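Local coordinates for protein deacylase (PDB 5THW) that probably hydrolyses N-carbamoyl amino acids as a two-zinc, dimeric member of the peptidase M20 family and binds N-(aminocarbonyl)-beta-alanine in its active site, at residues V227-Q232 / D372-A377; H211-P216 / M392-C397. All coordinates share one frame; numbering follows the deposited sequence.

Contact 1 (V227-Q232 / D372-A377); sequences VVTDAQ and DIVSGA. With URP (N-(aminocarbonyl)-beta-alanine), chain G.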
loop_
_atom_site.group_PDB
_atom_site.type_symbol
_atom_site.label_atom_id
_atom_site.label_comp_id
_atom_site.label_asym_id
_atom_site.label_seq_id
_atom_site.Cartn_x
_atom_site.Cartn_y
_atom_site.Cartn_z
ATOM N N VAL A 227 5.319 23.604 32.539
ATOM C CA VAL A 227 4.222 24.568 32.610
ATOM C C VAL A 227 3.869 24.965 31.177
ATOM O O VAL A 227 4.495 25.851 30.590
ATOM C CB VAL A 227 4.593 25.780 33.468
ATOM C CG1 VAL A 227 3.415 26.737 33.591
ATOM C CG2 VAL A 227 5.068 25.312 34.836
ATOM N N VAL A 228 2.841 24.328 30.620
ATOM C CA VAL A 228 2.509 24.476 29.204
ATOM C C VAL A 228 1.910 25.860 28.983
ATOM O O VAL A 228 0.798 26.145 29.435
ATOM C CB VAL A 228 1.540 23.386 28.735
ATOM C CG1 VAL A 228 1.332 23.491 27.235
ATOM C CG2 VAL A 228 2.036 22.003 29.132
ATOM N N THR A 229 2.636 26.717 28.269
ATOM C CA THR A 229 2.148 28.057 27.970
ATOM C C THR A 229 1.504 28.153 26.598
ATOM O O THR A 229 0.570 28.941 26.420
ATOM C CB THR A 229 3.282 29.090 28.073
ATOM O OG1 THR A 229 4.296 28.814 27.099
ATOM C CG2 THR A 229 3.906 29.044 29.452
ATOM N N ASP A 230 1.978 27.383 25.618
ATOM C CA ASP A 230 1.439 27.466 24.269
ATOM C C ASP A 230 1.403 26.081 23.642
ATOM O O ASP A 230 2.084 25.151 24.083
ATOM C CB ASP A 230 2.266 28.406 23.378
ATOM C CG ASP A 230 2.371 29.810 23.946
ATOM O OD1 ASP A 230 3.203 30.024 24.857
ATOM O OD2 ASP A 230 1.619 30.693 23.482
ATOM N N ALA A 231 0.600 25.959 22.590
ATOM C CA ALA A 231 0.608 24.772 21.748
ATOM C C ALA A 231 0.721 25.219 20.300
ATOM O O ALA A 231 0.023 26.150 19.881
ATOM C CB ALA A 231 -0.650 23.922 21.962
ATOM N N GLN A 232 1.596 24.560 19.545
ATOM C CA GLN A 232 1.859 24.967 18.171
ATOM C C GLN A 232 0.662 24.644 17.279
ATOM O O GLN A 232 -0.131 23.744 17.568
ATOM C CB GLN A 232 3.137 24.309 17.641
ATOM C CG GLN A 232 3.079 22.817 17.385
ATOM C CD GLN A 232 4.359 22.301 16.739
ATOM O OE1 GLN A 232 5.145 23.074 16.190
ATOM N NE2 GLN A 232 4.585 20.996 16.828
ATOM N N ASP A 372 8.600 26.596 31.651
ATOM C CA ASP A 372 7.594 26.865 30.631
ATOM C C ASP A 372 7.897 26.061 29.372
ATOM O O ASP A 372 9.045 25.981 28.932
ATOM C CB ASP A 372 7.568 28.355 30.283
ATOM C CG ASP A 372 7.054 29.219 31.420
ATOM O OD1 ASP A 372 6.783 28.680 32.514
ATOM O OD2 ASP A 372 6.930 30.447 31.215
ATOM N N ILE A 373 6.864 25.478 28.767
ATOM C CA ILE A 373 7.080 24.616 27.615
ATOM C C ILE A 373 5.936 24.803 26.626
ATOM O O ILE A 373 4.792 25.069 27.011
ATOM C CB ILE A 373 7.237 23.138 28.040
ATOM C CG1 ILE A 373 7.806 22.309 26.893
ATOM C CG2 ILE A 373 5.911 22.565 28.538
ATOM C CD1 ILE A 373 8.458 21.029 27.361
ATOM N N VAL A 374 6.263 24.694 25.338
ATOM C CA VAL A 374 5.285 24.768 24.254
ATOM C C VAL A 374 4.935 23.348 23.828
ATOM O O VAL A 374 5.829 22.548 23.521
ATOM C CB VAL A 374 5.832 25.584 23.070
ATOM C CG1 VAL A 374 4.855 25.565 21.906
ATOM C CG2 VAL A 374 6.148 27.011 23.502
ATOM N N SER A 375 3.638 23.041 23.781
ATOM C CA SER A 375 3.191 21.685 23.465
ATOM C C SER A 375 3.381 21.360 21.986
ATOM O O SER A 375 2.829 22.041 21.114
ATOM C CB SER A 375 1.730 21.503 23.851
ATOM O OG SER A 375 1.269 20.264 23.361
ATOM N N GLY A 376 4.146 20.300 21.708
ATOM C CA GLY A 376 4.393 19.892 20.336
ATOM C C GLY A 376 3.246 19.161 19.675
ATOM O O GLY A 376 3.205 19.081 18.444
ATOM N N ALA A 377 2.309 18.642 20.458
ATOM C CA ALA A 377 1.171 17.908 19.936
ATOM C C ALA A 377 -0.104 18.681 20.221
ATOM O O ALA A 377 -0.135 19.604 21.041
ATOM C CB ALA A 377 1.069 16.501 20.549
HETATM O O2 URP G . -0.547 12.664 20.567
HETATM C C2 URP G . -1.665 13.105 20.761
HETATM N N3 URP G . -2.471 12.555 21.658
HETATM N N1 URP G . -2.124 14.136 20.066
HETATM C C6 URP G . -2.867 13.929 18.834
HETATM C C5 URP G . -2.899 15.178 17.964
HETATM C C4 URP G . -1.505 15.388 17.432
HETATM O O42 URP G . -0.830 16.342 17.881
HETATM O O41 URP G . -1.076 14.596 16.564
HETATM O O HOH W 1 -0.811 21.954 19.357
#
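At the margin of the N-(aminocarbonyl)-beta-alanine pocket, Gln232 meets Gly376 where strand 370-375 ends beside a break in strand 225-242. Gln232 NE2 donates to Gly376 O at 2.9 Å, with the carbonyl oxygen nearly in the plane of the amide. Setting CG between the backbone N and the carbonyl carbon (chi1 70°), with the chain extended beyond, carries the amide alongside the neighbouring loop. Arg309, which also hydrogen-bonds the ligand, gives the same Gly376 O a second, weak bond. One residue on, Ala377 packs against the ligand, its CB lying 3.3 Å from carboxylate atom O42. Ser375 OG, anti to its backbone N, folds forward to donate to Ala377 O at 2.8 Å, and water 1 donates to Gln232 O and, weakly, to Ala377 O. Behind the pocket the strands pair in parallel in the catalytic domain of the M20 fold. Ile373 is gripped through both backbone groups, its N donating to Val227 O and its O accepting from Thr229 N; Ser375 N donates to Asp230 O (2.6 Å) and Ser375 O accepts from Gln232 N. Three residues of 227-232 therefore span what two cover in 372-377, and Thr229 forms a beta bulge there, its psi of -33° turning the chain out of the extended form. On the face carrying Val228, Ile373 and Ser375, the Val228 side chain runs aslant to that of Ile373, CG2 to CG2 at 4.0 Å, while Val228 CG1 touches Ser375 CB; Phe394 of the adjoining strand lies against all three residues. The opposite face carries Val227, Asp372, Asp230 and Val374. Asp372 lies side by side with Val227, its OD1 3.8 Å from Val227 CB, and is held by a salt bridge to Arg360 of helix 353-366. From the bulge, Thr229 turns CG2 to the Asp372 carboxylate, while its OG1 donates to Asp230 OD1.

Contact 2 (H211-P216 / M392-C397); sequences HIEQGP and MVFVPC. With ZN (zinc ion), chain E; URP (N-(aminocarbonyl)-beta-alanine), chain G.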
loop_
_atom_site.group_PDB
_atom_site.type_symbol
_atom_site.label_atom_id
_atom_site.label_comp_id
_atom_site.label_asym_id
_atom_site.label_seq_id
_atom_site.Cartn_x
_atom_site.Cartn_y
_atom_site.Cartn_z
ATOM N N HIS A 211 -0.787 15.705 30.799
ATOM C CA HIS A 211 -0.301 14.913 29.670
ATOM C C HIS A 211 1.207 14.717 29.775
ATOM O O HIS A 211 1.906 15.529 30.389
ATOM C CB HIS A 211 -0.649 15.591 28.336
ATOM C CG HIS A 211 -0.822 14.635 27.194
ATOM N ND1 HIS A 211 0.243 14.050 26.540
ATOM C CD2 HIS A 211 -1.938 14.152 26.601
ATOM C CE1 HIS A 211 -0.212 13.255 25.588
ATOM N NE2 HIS A 211 -1.532 13.295 25.607
ATOM N N ILE A 212 1.702 13.621 29.185
ATOM C CA ILE A 212 3.148 13.465 29.009
ATOM C C ILE A 212 3.625 14.366 27.871
ATOM O O ILE A 212 2.885 14.651 26.918
ATOM C CB ILE A 212 3.552 12.005 28.739
ATOM C CG1 ILE A 212 2.831 11.475 27.501
ATOM C CG2 ILE A 212 3.297 11.134 29.967
ATOM C CD1 ILE A 212 3.584 10.387 26.776
ATOM N N GLU A 213 4.884 14.807 27.964
ATOM C CA GLU A 213 5.411 15.794 27.022
ATOM C C GLU A 213 5.394 15.278 25.589
ATOM O O GLU A 213 5.174 16.046 24.643
ATOM C CB GLU A 213 6.839 16.186 27.410
ATOM C CG GLU A 213 7.441 17.247 26.496
ATOM C CD GLU A 213 8.948 17.388 26.655
ATOM O OE1 GLU A 213 9.461 17.133 27.769
ATOM O OE2 GLU A 213 9.616 17.766 25.666
ATOM N N GLN A 214 5.637 13.982 25.408
ATOM C CA GLN A 214 5.838 13.366 24.098
ATOM C C GLN A 214 7.075 13.917 23.391
ATOM O O GLN A 214 7.237 13.729 22.179
ATOM C CB GLN A 214 4.585 13.510 23.217
ATOM C CG GLN A 214 3.301 13.147 23.969
ATOM C CD GLN A 214 2.046 13.287 23.125
ATOM O OE1 GLN A 214 1.547 14.392 22.923
ATOM N NE2 GLN A 214 1.507 12.159 22.659
ATOM N N GLY A 215 7.955 14.575 24.150
ATOM C CA GLY A 215 9.210 15.094 23.664
ATOM C C GLY A 215 10.285 14.975 24.729
ATOM O O GLY A 215 10.018 14.572 25.866
ATOM N N PRO A 216 11.525 15.336 24.389
ATOM C CA PRO A 216 12.674 15.091 25.280
ATOM C C PRO A 216 13.094 16.231 26.208
ATOM O O PRO A 216 14.066 16.049 26.951
ATOM C CB PRO A 216 13.789 14.811 24.266
ATOM C CG PRO A 216 13.468 15.735 23.137
ATOM C CD PRO A 216 11.954 15.804 23.057
ATOM N N MET A 392 -2.370 23.532 30.512
ATOM C CA MET A 392 -1.995 22.129 30.640
ATOM C C MET A 392 -0.811 21.945 31.582
ATOM O O MET A 392 -0.058 22.877 31.874
ATOM C CB MET A 392 -1.672 21.510 29.278
ATOM C CG MET A 392 -2.840 21.521 28.310
ATOM S SD MET A 392 -2.439 20.626 26.807
ATOM C CE MET A 392 -2.237 18.969 27.466
ATOM N N VAL A 393 -0.672 20.711 32.059
ATOM C CA VAL A 393 0.439 20.266 32.893
ATOM C C VAL A 393 1.155 19.145 32.157
ATOM O O VAL A 393 0.514 18.197 31.684
ATOM C CB VAL A 393 -0.039 19.776 34.275
ATOM C CG1 VAL A 393 1.139 19.344 35.117
ATOM C CG2 VAL A 393 -0.812 20.867 34.994
ATOM N N PHE A 394 2.476 19.257 32.049
ATOM C CA PHE A 394 3.307 18.249 31.401
ATOM C C PHE A 394 4.193 17.553 32.423
ATOM O O PHE A 394 4.680 18.176 33.371
ATOM C CB PHE A 394 4.207 18.848 30.315
ATOM C CG PHE A 394 3.596 18.883 28.946
ATOM C CD1 PHE A 394 2.300 18.468 28.730
ATOM C CD2 PHE A 394 4.349 19.311 27.861
ATOM C CE1 PHE A 394 1.757 18.505 27.455
ATOM C CE2 PHE A 394 3.814 19.341 26.590
ATOM C CZ PHE A 394 2.521 18.938 26.387
ATOM N N VAL A 395 4.396 16.261 32.212
ATOM C CA VAL A 395 5.441 15.493 32.883
ATOM C C VAL A 395 6.344 14.938 31.793
ATOM O O VAL A 395 5.930 14.831 30.622
ATOM C CB VAL A 395 4.850 14.376 33.776
ATOM C CG1 VAL A 395 3.832 14.953 34.752
ATOM C CG2 VAL A 395 4.209 13.283 32.923
ATOM N N PRO A 396 7.589 14.602 32.120
ATOM C CA PRO A 396 8.487 14.066 31.095
ATOM C C PRO A 396 8.130 12.633 30.738
ATOM O O PRO A 396 7.377 11.956 31.441
ATOM C CB PRO A 396 9.875 14.144 31.740
ATOM C CG PRO A 396 9.658 14.332 33.179
ATOM C CD PRO A 396 8.234 14.704 33.438
ATOM N N CYS A 397 8.684 12.175 29.621
ATOM C CA CYS A 397 8.599 10.775 29.240
ATOM C C CYS A 397 9.986 10.310 28.827
ATOM O O CYS A 397 10.806 11.100 28.351
ATOM C CB CYS A 397 7.579 10.531 28.102
ATOM S SG CYS A 397 7.868 11.449 26.570
HETATM ZN ZN ZN E . -2.652 12.715 23.637
HETATM O O2 URP G . -0.547 12.664 20.567
HETATM C C2 URP G . -1.665 13.105 20.761
HETATM N N3 URP G . -2.471 12.555 21.658
HETATM N N1 URP G . -2.124 14.136 20.066
HETATM C C6 URP G . -2.867 13.929 18.834
HETATM C C5 URP G . -2.899 15.178 17.964
HETATM C C4 URP G . -1.505 15.388 17.432
HETATM O O42 URP G . -0.830 16.342 17.881
HETATM O O41 URP G . -1.076 14.596 16.564
HETATM O O HOH W 2 -3.884 14.664 23.620
#
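His211, on the strand paired with Phe394 and Val395, binds zinc through NE2 at 2.3 Å, beside ligand N3 at 2.0 Å from the metal, water 2, His104 and Asp115. The ring's rotation is fixed by ND1, which donates to Ile212 O at 2.7 Å, almost straight (171°) and onto an in-plane lone pair; the Ile212 carbonyl is thus a second-shell group. Gln214 NE2 grips the ligand's carbonyl atom O2 at 3.0 Å and also bonds Ser402 OG. Three backbone bonds fix the parallel strands: His211 N to Val393 O, Val395 N to His211 O, and Glu213 N to Val395 O. As the chain turns off the strand, Glu213 CA comes to rest over a face of the Phe394 ring, 4.0 Å from its centroid, a CH-pi contact; its carboxylate accepts hydrogen bonds from the backbone N of Ile217 and Leu218, at the start of helix 217-220. Met392 CE abuts His211 CB at 3.8 Å. On the other face Ile212 CG2 meets Val395 CG2; beyond the strands, Cys397 SG lies 3.6 Å from Gln214 N. This places His211, at the C-terminal end of its strand, in the two-zinc active site of the M20 catalytic domain.

Contacts 1 and 2 share the catalytic domain and meet where strand 390-395 lies beside strand 225-242: Val228 CG2 packs on Phe394 CG at 3.5 Å, so that Phe394, a member of contact 2, also faces contact 1. All touching residues of contact 2 are buried, and it supplies a zinc ligand and a glutamine bonded to the bound N-(aminocarbonyl)-beta-alanine. Contact 1 is only partly buried; Asp372 and Val374 lie toward the surface, and it meets the ligand mainly by packing. The two close on the same pocket through Ala377 CB and Gln214 OE1, 3.2 Å apart, where His247 of the second subunit packs against both residues.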